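Local atomic coordinates of VgrG protein (Vibrio cholerae, PDB entry 4DTH), a protein that probably cross-links actin through its actin cross-linking toxin domain, which binds ATP together with magnesium. Residues A12-F16 with K45-V49; D55-M59 with T106-M111. All coordinates share one frame; numbering follows the deposited sequence.

Contact 1: A12-F16 with K45-V49. With ATP (adenosine-5'-triphosphate), chain B.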
loop_
_atom_site.group_PDB
_atom_site.type_symbol
_atom_site.label_atom_id
_atom_site.label_comp_id
_atom_site.label_asym_id
_atom_site.label_seq_id
_atom_site.Cartn_x
_atom_site.Cartn_y
_atom_site.Cartn_z
ATOM N N ALA A 12 -15.917 2.205 -15.446
ATOM C CA ALA A 12 -15.896 2.471 -14.012
ATOM C C ALA A 12 -15.426 1.258 -13.169
ATOM O O ALA A 12 -16.202 0.316 -12.936
ATOM C CB ALA A 12 -17.271 2.935 -13.559
ATOM N N THR A 13 -14.144 1.298 -12.703
ATOM C CA THR A 13 -13.615 0.251 -11.820
ATOM C C THR A 13 -14.173 0.577 -10.428
ATOM O O THR A 13 -14.043 1.727 -9.980
ATOM C CB THR A 13 -12.072 0.191 -11.759
ATOM O OG1 THR A 13 -11.523 1.486 -11.566
ATOM C CG2 THR A 13 -11.450 -0.489 -12.933
ATOM N N PRO A 14 -14.839 -0.390 -9.745
ATOM C CA PRO A 14 -15.382 -0.084 -8.415
ATOM C C PRO A 14 -14.288 0.306 -7.434
ATOM O O PRO A 14 -13.142 -0.145 -7.557
ATOM C CB PRO A 14 -16.059 -1.391 -7.989
ATOM C CG PRO A 14 -16.261 -2.159 -9.245
ATOM C CD PRO A 14 -15.110 -1.793 -10.117
ATOM N N ASP A 15 -14.634 1.186 -6.493
ATOM C CA ASP A 15 -13.708 1.603 -5.459
ATOM C C ASP A 15 -13.611 0.488 -4.454
ATOM O O ASP A 15 -14.536 -0.324 -4.321
ATOM C CB ASP A 15 -14.205 2.871 -4.752
ATOM C CG ASP A 15 -14.046 4.115 -5.589
ATOM O OD1 ASP A 15 -12.875 4.485 -5.879
ATOM O OD2 ASP A 15 -15.077 4.743 -5.929
ATOM N N PHE A 16 -12.504 0.480 -3.714
ATOM C CA PHE A 16 -12.312 -0.497 -2.667
ATOM C C PHE A 16 -13.405 -0.362 -1.622
ATOM O O PHE A 16 -13.696 0.766 -1.197
ATOM C CB PHE A 16 -10.983 -0.250 -1.935
ATOM C CG PHE A 16 -9.716 -0.526 -2.711
ATOM C CD1 PHE A 16 -9.583 -1.683 -3.470
ATOM C CD2 PHE A 16 -8.634 0.341 -2.635
ATOM C CE1 PHE A 16 -8.393 -1.959 -4.153
ATOM C CE2 PHE A 16 -7.445 0.069 -3.325
ATOM C CZ PHE A 16 -7.334 -1.077 -4.086
ATOM N N LYS A 45 -5.871 2.509 -13.216
ATOM C CA LYS A 45 -6.745 1.357 -13.441
ATOM C C LYS A 45 -7.246 1.259 -14.871
ATOM O O LYS A 45 -7.735 2.252 -15.401
ATOM C CB LYS A 45 -7.941 1.393 -12.467
ATOM C CG LYS A 45 -7.570 1.069 -11.024
ATOM C CD LYS A 45 -7.313 2.293 -10.158
ATOM C CE LYS A 45 -8.516 2.652 -9.325
ATOM N NZ LYS A 45 -8.121 3.143 -7.982
ATOM N N PHE A 46 -7.119 0.067 -15.499
ATOM C CA PHE A 46 -7.634 -0.151 -16.858
ATOM C C PHE A 46 -8.654 -1.280 -16.932
ATOM O O PHE A 46 -9.279 -1.502 -17.973
ATOM C CB PHE A 46 -6.517 -0.279 -17.910
ATOM C CG PHE A 46 -5.618 -1.486 -17.798
ATOM C CD1 PHE A 46 -4.483 -1.456 -16.993
ATOM C CD2 PHE A 46 -5.870 -2.632 -18.541
ATOM C CE1 PHE A 46 -3.631 -2.565 -16.913
ATOM C CE2 PHE A 46 -5.013 -3.737 -18.469
ATOM C CZ PHE A 46 -3.904 -3.696 -17.649
ATOM N N GLY A 47 -8.859 -1.954 -15.806
ATOM C CA GLY A 47 -9.832 -3.028 -15.725
ATOM C C GLY A 47 -9.875 -3.699 -14.374
ATOM O O GLY A 47 -9.175 -3.297 -13.439
ATOM N N TYR A 48 -10.698 -4.733 -14.278
ATOM C CA TYR A 48 -10.818 -5.531 -13.069
ATOM C C TYR A 48 -11.351 -6.913 -13.371
ATOM O O TYR A 48 -11.925 -7.159 -14.447
ATOM C CB TYR A 48 -11.637 -4.818 -11.959
ATOM C CG TYR A 48 -13.095 -4.584 -12.286
ATOM C CD1 TYR A 48 -13.496 -3.469 -13.019
ATOM C CD2 TYR A 48 -14.084 -5.435 -11.802
ATOM C CE1 TYR A 48 -14.841 -3.224 -13.287
ATOM C CE2 TYR A 48 -15.434 -5.203 -12.068
ATOM C CZ TYR A 48 -15.807 -4.089 -12.803
ATOM O OH TYR A 48 -17.131 -3.847 -13.072
ATOM N N VAL A 49 -11.111 -7.829 -12.437
ATOM C CA VAL A 49 -11.592 -9.198 -12.530
ATOM C C VAL A 49 -12.549 -9.410 -11.383
ATOM O O VAL A 49 -12.244 -9.040 -10.242
ATOM C CB VAL A 49 -10.442 -10.242 -12.568
ATOM C CG1 VAL A 49 -10.948 -11.668 -12.325
ATOM C CG2 VAL A 49 -9.698 -10.164 -13.895
HETATM P PG ATP B . 1.301 3.791 -2.650
HETATM O O1G ATP B . 2.066 2.892 -1.732
HETATM O O2G ATP B . 0.895 5.058 -1.950
HETATM O O3G ATP B . 2.090 4.158 -3.875
HETATM P PB ATP B . -1.225 3.238 -3.920
HETATM O O1B ATP B . -1.744 4.597 -3.664
HETATM O O2B ATP B . -0.863 3.130 -5.382
HETATM O O3B ATP B . -0.015 2.989 -3.086
HETATM P PA ATP B . -3.308 2.031 -2.432
HETATM O O1A ATP B . -3.135 3.183 -1.522
HETATM O O2A ATP B . -4.732 2.092 -2.991
HETATM O O3A ATP B . -2.337 2.142 -3.556
HETATM O "O5'" ATP B . -3.060 0.679 -1.603
HETATM C "C5'" ATP B . -3.443 -0.541 -2.259
HETATM C "C4'" ATP B . -3.314 -1.740 -1.358
HETATM O "O4'" ATP B . -4.087 -1.536 -0.140
HETATM C "C3'" ATP B . -3.864 -3.028 -1.972
HETATM O "O3'" ATP B . -3.126 -4.181 -1.573
HETATM C "C2'" ATP B . -5.287 -3.051 -1.430
HETATM O "O2'" ATP B . -5.920 -4.317 -1.521
HETATM C "C1'" ATP B . -5.014 -2.604 -0.009
HETATM N N9 ATP B . -6.172 -2.157 0.770
HETATM C C8 ATP B . -7.032 -1.138 0.463
HETATM N N7 ATP B . -7.973 -0.959 1.358
HETATM C C5 ATP B . -7.717 -1.930 2.317
HETATM C C6 ATP B . -8.344 -2.264 3.534
HETATM N N6 ATP B . -9.416 -1.629 4.023
HETATM N N1 ATP B . -7.813 -3.279 4.254
HETATM C C2 ATP B . -6.732 -3.910 3.786
HETATM N N3 ATP B . -6.057 -3.685 2.662
HETATM C C4 ATP B . -6.602 -2.676 1.959
HETATM O O HOH W 1 -18.693 -1.208 -12.462
#
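T13 passes over G47, their CA atoms 6.3 Å apart, where the irregular N-terminal segment A12-F16 lies across strand K45-V49 without pairing to it through the backbone. The strand carries a classic beta bulge here: F46 and G47 both face L60 on the neighbouring strand 56-68. Beyond the bulge Y48 sends its CB toward the N-terminal segment, and its ring is the platform for P14. The proline CD sits over one ring face, 3.6 Å from the centroid and 15° off the normal, displaced toward the CE1 side, in a CH-pi contact, the two side chains crossing at about a right angle. T13 is wedged between Y48 and K45. Its chi1 of 47° sets OG1 between the backbone N and the carbonyl carbon and CG2 beside the backbone N, where the methyl reaches Y48 CD1 at 3.6 Å and touches the carbonyl oxygen of G47, while OG1 rests against the aliphatic part of K45, 3.7 Å from CB. The lysine chain ends with NZ 5.4 Å from D15 OD1, a distance at which opposite charges may attract without pairing. At the C-terminal end of the segment, F16 belongs to the ATP pocket: C8 of the adenine lies over one face of its ring, near the rim, and CE2 comes within 3.4 Å of the phosphate oxygen O2A. Y94 OH hydrogen-bonds P14 O. The phenol of Y48 is tied to the N-terminal segment by one water, which donates to A12 O at 3.0 Å and lies 3.1 Å from Y48 OH.

Contact 2: D55-M59 with T106-M111; sequences DALFM and TRKQAM
With CG between the backbone N and the carbonyl carbon (chi1 66°), the F58 ring meets M111, whose chain runs extended beyond CG across it. M111 CG lies over one ring face, 3.8 Å from the centroid, in a CH-pi contact, and SD stands farther off, 5.0 Å from the centroid and 18° from the normal, as a Met-aromatic contact. The two side chains slide past each other in opposite directions, M111 CE lying 3.7 Å from F58 CB while CG touches CE2. The methyl of A110 meets the same ring at its edge, in plane, 3.6 Å from CE2. L57 adds a second set of apolar contacts: its CD1 fits against A110 CB at 3.7 Å and against the methyl of T106, while CD2 lies beside R107 NH1. R107 CG lies 3.6 Å from L57 O; beyond it the chain bends at chi2, and its polar end is held elsewhere, NE by Y94 O and NH1 by A103 O. L57 and F58 form a classic beta bulge facing V49, consistent with both side chains reaching the helix. Strand 56-59 and helix 106-111 pack with axes 8.2 Å apart at their closest, crossing at -51°. F140 of strand 140-144 touches L57, T106 and A110, and L91 of strand 85-97 lies against F58, placing the helix over the sheet formed by strands 45-51, 56-68 and 85-97.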
loop_
_atom_site.group_PDB
_atom_site.type_symbol
_atom_site.label_atom_id
_atom_site.label_comp_id
_atom_site.label_asym_id
_atom_site.label_seq_id
_atom_site.Cartn_x
_atom_site.Cartn_y
_atom_site.Cartn_z
ATOM N N ASP A 55 -18.722 -10.392 -7.422
ATOM C CA ASP A 55 -17.794 -9.879 -6.397
ATOM C C ASP A 55 -16.470 -9.463 -7.034
ATOM O O ASP A 55 -15.797 -10.306 -7.631
ATOM C CB ASP A 55 -17.500 -10.943 -5.323
ATOM C CG ASP A 55 -18.713 -11.650 -4.748
ATOM O OD1 ASP A 55 -19.599 -10.957 -4.197
ATOM O OD2 ASP A 55 -18.755 -12.900 -4.811
ATOM N N ALA A 56 -16.087 -8.184 -6.889
ATOM C CA ALA A 56 -14.821 -7.659 -7.414
ATOM C C ALA A 56 -13.640 -8.301 -6.662
ATOM O O ALA A 56 -13.605 -8.278 -5.427
ATOM C CB ALA A 56 -14.793 -6.144 -7.284
ATOM N N LEU A 57 -12.710 -8.930 -7.408
ATOM C CA LEU A 57 -11.565 -9.641 -6.819
ATOM C C LEU A 57 -10.265 -8.856 -6.867
ATOM O O LEU A 57 -9.560 -8.776 -5.857
ATOM C CB LEU A 57 -11.407 -11.030 -7.460
ATOM C CG LEU A 57 -12.649 -11.947 -7.380
ATOM C CD1 LEU A 57 -12.473 -13.166 -8.257
ATOM C CD2 LEU A 57 -12.976 -12.352 -5.920
ATOM N N PHE A 58 -9.938 -8.279 -8.026
ATOM C CA PHE A 58 -8.729 -7.472 -8.169
ATOM C C PHE A 58 -8.786 -6.515 -9.337
ATOM O O PHE A 58 -9.537 -6.729 -10.294
ATOM C CB PHE A 58 -7.450 -8.333 -8.213
ATOM C CG PHE A 58 -7.327 -9.237 -9.416
ATOM C CD1 PHE A 58 -6.753 -8.776 -10.596
ATOM C CD2 PHE A 58 -7.733 -10.564 -9.349
ATOM C CE1 PHE A 58 -6.638 -9.613 -11.709
ATOM C CE2 PHE A 58 -7.602 -11.406 -10.455
ATOM C CZ PHE A 58 -7.038 -10.931 -11.625
ATOM N N MET A 59 -7.962 -5.477 -9.275
ATOM C CA MET A 59 -7.873 -4.485 -10.335
ATOM C C MET A 59 -6.674 -4.770 -11.225
ATOM O O MET A 59 -5.651 -5.268 -10.759
ATOM C CB MET A 59 -7.695 -3.078 -9.726
ATOM C CG MET A 59 -8.870 -2.598 -8.910
ATOM S SD MET A 59 -8.411 -1.036 -8.153
ATOM C CE MET A 59 -9.868 -0.642 -7.265
ATOM N N THR A 106 -10.031 -17.388 -3.638
ATOM C CA THR A 106 -10.599 -16.960 -4.925
ATOM C C THR A 106 -9.717 -15.888 -5.581
ATOM O O THR A 106 -9.501 -15.954 -6.791
ATOM C CB THR A 106 -12.065 -16.535 -4.790
ATOM O OG1 THR A 106 -12.780 -17.566 -4.103
ATOM C CG2 THR A 106 -12.726 -16.284 -6.139
ATOM N N ARG A 107 -9.161 -14.948 -4.784
ATOM C CA ARG A 107 -8.265 -13.914 -5.322
ATOM C C ARG A 107 -7.003 -14.534 -5.923
ATOM O O ARG A 107 -6.635 -14.177 -7.038
ATOM C CB ARG A 107 -7.898 -12.879 -4.248
ATOM C CG ARG A 107 -8.996 -11.855 -4.010
ATOM C CD ARG A 107 -9.033 -11.402 -2.545
ATOM N NE ARG A 107 -10.019 -10.332 -2.371
ATOM C CZ ARG A 107 -11.337 -10.504 -2.349
ATOM N NH1 ARG A 107 -11.857 -11.725 -2.422
ATOM N NH2 ARG A 107 -12.143 -9.458 -2.245
ATOM N N LYS A 108 -6.374 -15.489 -5.210
ATOM C CA LYS A 108 -5.164 -16.176 -5.680
ATOM C C LYS A 108 -5.447 -16.932 -6.972
ATOM O O LYS A 108 -4.690 -16.812 -7.935
ATOM C CB LYS A 108 -4.652 -17.143 -4.606
ATOM C CG LYS A 108 -4.031 -16.439 -3.382
ATOM C CD LYS A 108 -3.982 -17.377 -2.162
ATOM C CE LYS A 108 -3.097 -18.590 -2.392
ATOM N NZ LYS A 108 -3.045 -19.470 -1.193
ATOM N N GLN A 109 -6.554 -17.702 -6.990
ATOM C CA GLN A 109 -6.950 -18.492 -8.157
ATOM C C GLN A 109 -7.270 -17.615 -9.370
ATOM O O GLN A 109 -6.852 -17.943 -10.495
ATOM C CB GLN A 109 -8.110 -19.436 -7.798
ATOM C CG GLN A 109 -7.631 -20.592 -6.915
ATOM C CD GLN A 109 -8.760 -21.391 -6.321
ATOM O OE1 GLN A 109 -9.404 -20.982 -5.350
ATOM N NE2 GLN A 109 -8.978 -22.584 -6.846
ATOM N N ALA A 110 -7.985 -16.484 -9.142
ATOM C CA ALA A 110 -8.341 -15.550 -10.221
ATOM C C ALA A 110 -7.093 -14.894 -10.815
ATOM O O ALA A 110 -7.020 -14.708 -12.028
ATOM C CB ALA A 110 -9.300 -14.491 -9.707
ATOM N N MET A 111 -6.098 -14.572 -9.967
ATOM C CA MET A 111 -4.843 -13.986 -10.451
ATOM C C MET A 111 -4.053 -14.988 -11.273
ATOM O O MET A 111 -3.535 -14.623 -12.334
ATOM C CB MET A 111 -4.009 -13.463 -9.287
ATOM C CG MET A 111 -4.555 -12.172 -8.725
ATOM S SD MET A 111 -3.423 -11.451 -7.535
ATOM C CE MET A 111 -4.364 -9.983 -7.061
#

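In the fold
The centres of contacts 1 and 2 lie 12 Å apart, on the same side of the chain's centre and within the actin cross-linking domain. They come in series along the chain: contact 1 closes at strand 45-51, and contact 2 opens on the next strand, 56-68, its antiparallel neighbour. Probable backbone hydrogen bonds join them directly, V49 O with L57 N and V49 N with F58 O, and P14 O packs on M59 CE. Contact 1 lays the N-terminal segment, with F16 at the ATP, against this strand pair, and contact 2 packs helix 101-124 on strand 56-68, on whose opposite faces M59 meets F16 and F58 meets the helix.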